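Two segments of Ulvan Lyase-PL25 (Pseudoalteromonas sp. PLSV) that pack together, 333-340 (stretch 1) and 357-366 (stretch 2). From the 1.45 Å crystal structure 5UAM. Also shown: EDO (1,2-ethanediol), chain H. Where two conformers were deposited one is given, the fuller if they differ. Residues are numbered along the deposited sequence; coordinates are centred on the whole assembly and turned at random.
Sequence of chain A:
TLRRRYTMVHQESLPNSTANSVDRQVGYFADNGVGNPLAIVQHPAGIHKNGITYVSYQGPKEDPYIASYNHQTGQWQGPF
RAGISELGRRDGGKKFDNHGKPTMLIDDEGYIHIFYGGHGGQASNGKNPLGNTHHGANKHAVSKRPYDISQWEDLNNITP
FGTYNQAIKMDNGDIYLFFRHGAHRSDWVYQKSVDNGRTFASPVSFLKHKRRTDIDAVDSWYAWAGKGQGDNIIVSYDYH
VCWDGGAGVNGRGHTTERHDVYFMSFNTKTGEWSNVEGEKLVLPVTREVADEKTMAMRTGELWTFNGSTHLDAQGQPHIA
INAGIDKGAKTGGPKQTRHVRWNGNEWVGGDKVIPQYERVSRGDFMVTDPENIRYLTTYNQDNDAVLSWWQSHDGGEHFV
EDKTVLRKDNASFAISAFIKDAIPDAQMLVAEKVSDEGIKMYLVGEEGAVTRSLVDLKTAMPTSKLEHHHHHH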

ATOM      1  N   GLY A 333     -10.785  16.219  -5.554  1.00 27.07           N
ATOM      2  CA  GLY A 333     -11.545  15.699  -6.671  1.00 26.12           C
ATOM      3  C   GLY A 333     -10.983  14.351  -7.080  1.00 24.26           C
ATOM      4  O   GLY A 333      -9.965  13.900  -6.546  1.00 22.09           O
ATOM      5  N   PRO A 334     -11.637  13.675  -8.023  1.00 20.05           N
ATOM      6  CA  PRO A 334     -11.149  12.364  -8.473  1.00 20.00           C
ATOM      7  C   PRO A 334      -9.756  12.455  -9.073  1.00 18.60           C
ATOM      8  O   PRO A 334      -9.403  13.437  -9.736  1.00 21.34           O
ATOM      9  CB  PRO A 334     -12.180  11.940  -9.529  1.00 21.37           C
ATOM     10  CG  PRO A 334     -12.883  13.178  -9.915  1.00 25.36           C
ATOM     11  CD  PRO A 334     -12.875  14.075  -8.710  1.00 22.76           C
ATOM     12  N   LYS A 335      -8.969  11.409  -8.838  1.00 16.15           N
ATOM     13  CA  LYS A 335      -7.575  11.367  -9.236  1.00 15.86           C
ATOM     14  C   LYS A 335      -7.295  10.133 -10.075  1.00 17.01           C
ATOM     15  O   LYS A 335      -7.819   9.048  -9.801  1.00 16.74           O
ATOM     16  CB  LYS A 335      -6.678  11.364  -7.990  1.00 16.51           C
ATOM     17  CG  LYS A 335      -6.927  12.559  -7.078  1.00 16.21           C
ATOM     18  CD  LYS A 335      -6.206  12.408  -5.753  1.00 15.54           C
ATOM     19  CE  LYS A 335      -6.586  13.500  -4.789  1.00 20.06           C
ATOM     20  NZ  LYS A 335      -7.985  13.353  -4.345  1.00 23.38           N
ATOM     21  N   GLN A 336      -6.452  10.314 -11.085  1.00 16.16           N
ATOM     22  CA  GLN A 336      -6.098   9.289 -12.060  1.00 16.52           C
ATOM     23  C   GLN A 336      -4.616   8.946 -11.966  1.00 14.49           C
ATOM     24  O   GLN A 336      -3.776   9.838 -11.776  1.00 15.20           O
ATOM     25  CB  GLN A 336      -6.360   9.797 -13.474  1.00 17.47           C
ATOM     26  CG  GLN A 336      -7.769  10.336 -13.700  1.00 18.27           C
ATOM     27  CD  GLN A 336      -7.985  11.720 -13.126  1.00 18.81           C
ATOM     28  OE1 GLN A 336      -7.169  12.616 -13.309  1.00 19.07           O
ATOM     29  NE2 GLN A 336      -9.117  11.917 -12.472  1.00 19.19           N
ATOM     30  N   THR A 337      -4.286   7.667 -12.133  1.00 15.03           N
ATOM     31  CA  THR A 337      -2.893   7.228 -12.121  1.00 14.16           C
ATOM     32  C   THR A 337      -2.150   7.776 -13.326  1.00 13.90           C
ATOM     33  O   THR A 337      -2.651   7.738 -14.452  1.00 15.15           O
ATOM     34  CB  THR A 337      -2.815   5.701 -12.178  1.00 14.70           C
ATOM     35  OG1 THR A 337      -3.909   5.128 -11.463  1.00 15.81           O
ATOM     36  CG2 THR A 337      -1.511   5.205 -11.584  1.00 15.09           C
ATOM     37  N   ARG A 338      -0.930   8.258 -13.070  1.00 14.24           N
ATOM     38  CA  ARG A 338       0.004   8.726 -14.084  1.00 13.69           C
ATOM     39  C   ARG A 338       1.353   8.046 -13.878  1.00 13.48           C
ATOM     40  O   ARG A 338       1.689   7.622 -12.767  1.00 14.65           O
ATOM     41  CB  ARG A 338       0.194  10.237 -13.993  1.00 15.27           C
ATOM     42  CG  ARG A 338      -1.099  11.012 -14.147  1.00 16.74           C
ATOM     43  CD  ARG A 338      -1.473  11.790 -12.896  1.00 17.92           C
ATOM     44  NE  ARG A 338      -2.816  12.340 -13.037  1.00 16.68           N
ATOM     45  CZ  ARG A 338      -3.117  13.464 -13.668  1.00 17.52           C
ATOM     46  NH1 ARG A 338      -2.172  14.194 -14.246  1.00 22.41           N
ATOM     47  NH2 ARG A 338      -4.375  13.868 -13.747  1.00 21.00           N
ATOM     48  N   HIS A 339       2.131   7.942 -14.963  1.00 15.26           N
ATOM     49  CA  HIS A 339       3.394   7.213 -14.929  1.00 14.84           C
ATOM     50  C   HIS A 339       4.560   8.179 -15.092  1.00 14.61           C
ATOM     51  O   HIS A 339       4.545   9.022 -16.001  1.00 16.59           O
ATOM     52  CB  HIS A 339       3.459   6.150 -16.029  1.00 14.17           C
ATOM     53  CG  HIS A 339       4.559   5.177 -15.803  1.00 14.13           C
ATOM     54  ND1 HIS A 339       4.463   4.193 -14.845  1.00 15.08           N
ATOM     55  CD2 HIS A 339       5.808   5.088 -16.318  1.00 15.48           C
ATOM     56  CE1 HIS A 339       5.591   3.512 -14.809  1.00 13.80           C
ATOM     57  NE2 HIS A 339       6.418   4.028 -15.697  1.00 14.98           N
ATOM     58  N   VAL A 340       5.574   8.022 -14.224  1.00 13.61           N
ATOM     59  CA  VAL A 340       6.780   8.849 -14.222  1.00 14.99           C
ATOM     60  C   VAL A 340       7.975   7.910 -14.212  1.00 14.74           C
ATOM     61  O   VAL A 340       7.916   6.836 -13.613  1.00 14.86           O
ATOM     62  CB  VAL A 340       6.778   9.722 -12.944  1.00 15.77           C
ATOM     63  CG1 VAL A 340       8.140  10.384 -12.699  1.00 18.03           C
ATOM     64  CG2 VAL A 340       5.658  10.752 -13.018  1.00 17.57           C
TER
HETATM   65  C1  EDO H 506      -7.411  11.330  -1.233  1.00 42.84           C
HETATM   66  O1  EDO H 506      -7.577  10.858  -2.588  1.00 26.48           O
HETATM   67  C2  EDO H 506      -6.436  12.513  -1.156  1.00 35.03           C
HETATM   68  O2  EDO H 506      -7.048  13.728  -1.642  1.00 37.47           O
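Stretch 2 (357-366) YERVSRGDFM

The firmest link between the two stretches is made by the side chain of Q336. It starts out sideways, but with chi1 m and chi2 p its end comes nearer stretch 2, and its NE2 donates to the carbonyl O of R359 at 2.9 Å with a nearly straight N-H...O angle of 162°. An amide suits this place because it can give and accept at once: while NE2 serves R359, Q336 OE1 accepts from R338 NH2 at 3.1 Å.

The next bonds lie where the backbones come close. S361 N donates to K335 O at 3.2 Å, and two residues further along stretch 1, against the same S361, the direction of donation reverses, T337 N donating a hydrogen bond to S361 OG at 3.0 Å. Here a side-chain hydroxyl takes the role that a backbone carbonyl would play in a regular sheet; the short serine, with chi1 p, places its oxygen within reach of T337 N. A water extends the link, donating to T337 O at 2.9 Å and lying 2.9 Å from S361 OG. K335 O is used further: R362 NH1 approaches it at 3.0 Å in a weak bond, the carbonyl lying near the plane of the guanidinium, and V360 CA makes a CA-H...O contact with it at 3.5 Å. Although R362 sets out away from stretch 1, its long side chain folds back, and NH1 also donates to S361 O at 2.8 Å.

Both stretches run from loop into strand, and they point the same way; the backbone is extended for the most part, apart from E358 (phi/psi -120/4). The strand axes make an angle of 28° and approach to 6.8 Å. The fit is tightest near the start: Q336 CA lies 4.8 Å from S361 CA, T337 CA is 5.7 Å from R362 CA, and by H339 CA and F365 CA the gap is 9.4 Å.

Side chains fill in around this polar centre. P334 points toward stretch 2, its CB 3.9 Å from V360 CG2 and its CG 3.6 Å from E358 O, a compact apolar ring against a branched aliphatic neighbour. Q336 CG, the aliphatic part of that side chain, rests 4.0 Å from Y357 CD2. T337 also points inward, with OG1 3.4 Å from R362 CA. Beyond it, where the backbones have parted, large rings bridge the space: the edge of H339 meets one face of F365, H339 CE1 lying 3.8 Å from F365 CE2, with the planes at 88°. The polarised C-H edge of an imidazole is well matched to the electron-rich face of a phenyl ring.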

ATOM      1  N   TYR A 357      -9.183   9.978 -19.143  1.00 29.17           N
ATOM      2  CA  TYR A 357     -10.083   9.536 -18.091  1.00 31.69           C
ATOM      3  C   TYR A 357     -10.095  10.585 -16.987  1.00 26.38           C
ATOM      4  O   TYR A 357      -9.053  11.130 -16.618  1.00 30.61           O
ATOM      5  CB  TYR A 357      -9.603   8.184 -17.560  1.00 31.12           C
ATOM      6  CG  TYR A 357     -10.472   7.506 -16.518  1.00 24.45           C
ATOM      7  CD1 TYR A 357     -11.718   6.931 -16.839  1.00 24.60           C
ATOM      8  CD2 TYR A 357     -10.036   7.403 -15.222  1.00 22.99           C
ATOM      9  CE1 TYR A 357     -12.486   6.294 -15.845  1.00 25.48           C
ATOM     10  CE2 TYR A 357     -10.789   6.774 -14.248  1.00 26.03           C
ATOM     11  CZ  TYR A 357     -11.993   6.224 -14.551  1.00 28.90           C
ATOM     12  OH  TYR A 357     -12.707   5.600 -13.535  1.00 28.82           O
ATOM     13  N   GLU A 358     -11.282  10.896 -16.486  1.00 23.68           N
ATOM     14  CA  GLU A 358     -11.452  11.972 -15.517  1.00 26.89           C
ATOM     15  C   GLU A 358     -12.041  11.501 -14.196  1.00 23.45           C
ATOM     16  O   GLU A 358     -12.346  12.344 -13.342  1.00 25.82           O
ATOM     17  CB  GLU A 358     -12.355  13.073 -16.092  1.00 33.93           C
ATOM     18  CG  GLU A 358     -11.892  13.645 -17.426  1.00 35.84           C
ATOM     19  CD  GLU A 358     -10.616  14.463 -17.319  1.00 52.05           C
ATOM     20  OE1 GLU A 358     -10.114  14.907 -18.376  1.00 59.42           O
ATOM     21  OE2 GLU A 358     -10.111  14.661 -16.188  1.00 54.37           O
ATOM     22  N   ARG A 359     -12.254  10.197 -14.014  1.00 21.35           N
ATOM     23  CA  ARG A 359     -12.801   9.667 -12.778  1.00 20.66           C
ATOM     24  C   ARG A 359     -11.647   9.064 -11.977  1.00 19.46           C
ATOM     25  O   ARG A 359     -10.484   9.431 -12.181  1.00 19.89           O
ATOM     26  CB  ARG A 359     -13.961   8.702 -13.082  1.00 23.00           C
ATOM     27  CG  ARG A 359     -15.121   9.342 -13.853  1.00 26.15           C
ATOM     28  CD  ARG A 359     -16.230   8.319 -14.169  1.00 28.28           C
ATOM     29  NE  ARG A 359     -16.855   7.785 -12.955  1.00 32.35           N
ATOM     30  CZ  ARG A 359     -17.641   6.708 -12.923  1.00 31.14           C
ATOM     31  NH1 ARG A 359     -17.898   6.033 -14.034  1.00 32.60           N
ATOM     32  NH2 ARG A 359     -18.168   6.296 -11.777  1.00 35.53           N
ATOM     33  N   VAL A 360     -11.947   8.136 -11.081  1.00 19.30           N
ATOM     34  CA  VAL A 360     -10.933   7.559 -10.207  1.00 17.46           C
ATOM     35  C   VAL A 360     -10.287   6.361 -10.891  1.00 18.94           C
ATOM     36  O   VAL A 360     -10.983   5.446 -11.353  1.00 19.27           O
ATOM     37  CB  VAL A 360     -11.545   7.132  -8.864  1.00 20.82           C
ATOM     38  CG1 VAL A 360     -10.490   6.472  -7.988  1.00 20.98           C
ATOM     39  CG2 VAL A 360     -12.205   8.318  -8.162  1.00 24.88           C
ATOM     40  N   SER A 361      -8.957   6.326 -10.917  1.00 15.21           N
ATOM     41  CA  SER A 361      -8.256   5.117 -11.326  1.00 14.86           C
ATOM     42  C   SER A 361      -7.112   4.857 -10.364  1.00 15.61           C
ATOM     43  O   SER A 361      -6.526   5.786  -9.815  1.00 15.65           O
ATOM     44  CB  SER A 361      -7.732   5.157 -12.759  1.00 17.31           C
ATOM     45  OG  SER A 361      -6.823   6.242 -12.913  1.00 18.11           O
ATOM     46  N   ARG A 362      -6.806   3.574 -10.164  1.00 14.34           N
ATOM     47  CA  ARG A 362      -5.710   3.126  -9.317  1.00 13.20           C
ATOM     48  C   ARG A 362      -5.066   1.926  -9.991  1.00 13.00           C
ATOM     49  O   ARG A 362      -5.727   1.199 -10.729  1.00 14.19           O
ATOM     50  CB  ARG A 362      -6.207   2.694  -7.925  1.00 13.43           C
ATOM     51  CG  ARG A 362      -6.820   3.808  -7.107  1.00 15.03           C
ATOM     52  CD  ARG A 362      -5.789   4.840  -6.673  1.00 13.00           C
ATOM     53  NE  ARG A 362      -6.414   5.826  -5.804  1.00 14.53           N
ATOM     54  CZ  ARG A 362      -6.904   6.996  -6.207  1.00 15.32           C
ATOM     55  NH1 ARG A 362      -6.857   7.349  -7.485  1.00 16.61           N
ATOM     56  NH2 ARG A 362      -7.468   7.805  -5.328  1.00 18.24           N
ATOM     57  N   GLY A 363      -3.794   1.676  -9.726  1.00 12.89           N
ATOM     58  CA  GLY A 363      -3.192   0.495 -10.313  1.00 13.32           C
ATOM     59  C   GLY A 363      -1.753   0.354  -9.877  1.00 13.94           C
ATOM     60  O   GLY A 363      -1.104   1.330  -9.520  1.00 14.78           O
ATOM     61  N   ASP A 364      -1.273  -0.874  -9.923  1.00 13.12           N
ATOM     62  CA  ASP A 364       0.149  -1.171  -9.772  1.00 12.21           C
ATOM     63  C   ASP A 364       0.673  -1.615 -11.129  1.00 12.48           C
ATOM     64  O   ASP A 364      -0.093  -1.938 -12.049  1.00 13.37           O
ATOM     65  CB  ASP A 364       0.363  -2.255  -8.704  1.00 13.05           C
ATOM     66  CG  ASP A 364       1.782  -2.314  -8.141  1.00 12.98           C
ATOM     67  OD1 ASP A 364       2.631  -1.438  -8.445  1.00 13.12           O
ATOM     68  OD2 ASP A 364       2.037  -3.244  -7.342  1.00 13.50           O
ATOM     69  N   PHE A 365       1.997  -1.616 -11.285  1.00 11.87           N
ATOM     70  CA  PHE A 365       2.573  -1.884 -12.590  1.00 12.09           C
ATOM     71  C   PHE A 365       3.796  -2.769 -12.458  1.00 12.81           C
ATOM     72  O   PHE A 365       4.392  -2.909 -11.387  1.00 13.89           O
ATOM     73  CB  PHE A 365       2.959  -0.587 -13.329  1.00 12.50           C
ATOM     74  CG  PHE A 365       4.091   0.168 -12.667  1.00 12.65           C
ATOM     75  CD1 PHE A 365       3.855   1.052 -11.633  1.00 12.91           C
ATOM     76  CD2 PHE A 365       5.401  -0.032 -13.083  1.00 13.35           C
ATOM     77  CE1 PHE A 365       4.932   1.731 -11.040  1.00 14.73           C
ATOM     78  CE2 PHE A 365       6.442   0.632 -12.491  1.00 12.84           C
ATOM     79  CZ  PHE A 365       6.209   1.510 -11.487  1.00 13.38           C
ATOM     80  N   MET A 366       4.149  -3.376 -13.577  1.00 14.45           N
ATOM     81  CA  MET A 366       5.380  -4.127 -13.759  0.56 14.56           C
ATOM     82  C   MET A 366       6.142  -3.501 -14.916  1.00 15.06           C
ATOM     83  O   MET A 366       5.531  -3.055 -15.891  1.00 17.03           O
ATOM     84  CB  MET A 366       5.060  -5.577 -14.106  0.56 17.70           C
ATOM     85  CG  MET A 366       4.302  -6.310 -13.013  0.56 24.97           C
ATOM     86  SD  MET A 366       3.988  -8.023 -13.424  0.56 32.24           S
ATOM     87  CE  MET A 366       3.339  -7.874 -15.084  0.56 38.63           C
TER
HETATM   88  O   HOH W   1      -5.158   6.618 -15.261  1.00 17.77           O